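Local coordinates for transcriptional regulator, LacI family protein (Rhodococcus jostii, PDB 3K9C), which probably acts as a DNA-binding transcriptional regulator of the LacI family, recognising regulatory DNA sequences and controlling transcription from them, at the interface of chains A and B. Sequence-based numbering; all coordinates share one arbitrary frame. Chains: chain A/B, Transcriptional regulator, LacI family protein.

The interface of chains A and B. Residues chain A 205-206; chain B 205, 230.
The C-terminal ends of helix 194-206 from the two chains meet here, on the periplasmic-binding-protein-like core of this LacI-family regulator, with A:Val205 and A:Arg206 facing B:Val205 and the loop residue B:His230. B:Val205 is the more deeply buried valine, losing 61 Å² to the partner against 16 Å² for A:Val205. Its two methyls divide the work. Chi1 of 67° sets CG1 between the backbone N and the carbonyl carbon, which leaves CG2 anti to N, packed against the arginine stem at A:Arg206 CG, 3.9 Å away. CG1 turns towards A:Val205 and stands 4.2 Å from that residue's CG2; the two valine side chains meet nearly perpendicular, in a loose methyl contact close to the two-fold axis. A:Arg206 runs out from its helix with the chain extended from CG to NE, passing between B:Val205 and B:His230. A bend at the last torsion (chi4 -64°) then swings the guanidinium so that NH1 sits over the valine, 4.0 Å from B:Val205 CG2. On the opposite flank NE lies 3.9 Å from the backbone carbonyl oxygen of B:His230, longer than a hydrogen bond, though the carbonyl would probably still favour the positive charge. The imidazole is also near, with B:His230 ND1 4.2 Å from A:Arg206 NE, and the arginine's positive charge would probably disfavour protonation of the ring. An alanine at A:Arg206 would remove the stem and guanidinium, and would probably leave B:Val205 CG2 without its apolar neighbour and open a gap between that valine and B:His230. Repeated about the two-fold, this modest patch helps bring the helix ends of two subunits together, in what is likely the dimer usual for LacI-family regulators.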
# COMPACT_ATOMS: atom_id res chain seq x y z
N VAL A 205 -18.46 6.16 -9.83
CA VAL A 205 -18.13 7.25 -10.75
C VAL A 205 -18.13 6.76 -12.20
O VAL A 205 -18.62 7.46 -13.10
CB VAL A 205 -16.75 7.90 -10.43
CG1 VAL A 205 -16.84 8.68 -9.13
CG2 VAL A 205 -15.66 6.83 -10.33
N ARG A 206 -17.59 5.57 -12.44
CA ARG A 206 -17.57 5.02 -13.79
C ARG A 206 -18.97 4.69 -14.28
O ARG A 206 -19.22 4.60 -15.48
CB ARG A 206 -16.69 3.77 -13.86
CG ARG A 206 -15.22 3.99 -13.53
CD ARG A 206 -14.41 2.71 -13.69
NE ARG A 206 -13.21 2.68 -12.85
CZ ARG A 206 -12.18 3.51 -12.97
NH1 ARG A 206 -12.19 4.45 -13.90
NH2 ARG A 206 -11.14 3.40 -12.15
N VAL B 205 -11.76 10.38 -14.97
CA VAL B 205 -13.09 9.79 -14.92
C VAL B 205 -14.06 10.73 -14.20
O VAL B 205 -15.22 10.81 -14.57
CB VAL B 205 -13.07 8.40 -14.22
CG1 VAL B 205 -12.72 8.54 -12.76
CG2 VAL B 205 -14.42 7.73 -14.38
N HIS B 230 -10.75 -3.74 -12.25
CA HIS B 230 -11.48 -2.61 -12.84
C HIS B 230 -10.59 -1.43 -13.22
O HIS B 230 -11.08 -0.43 -13.75
CB HIS B 230 -12.61 -2.15 -11.91
CG HIS B 230 -12.15 -1.69 -10.56
ND1 HIS B 230 -11.86 -0.37 -10.29
CD2 HIS B 230 -11.90 -2.37 -9.42
CE1 HIS B 230 -11.45 -0.26 -9.04
NE2 HIS B 230 -11.46 -1.46 -8.49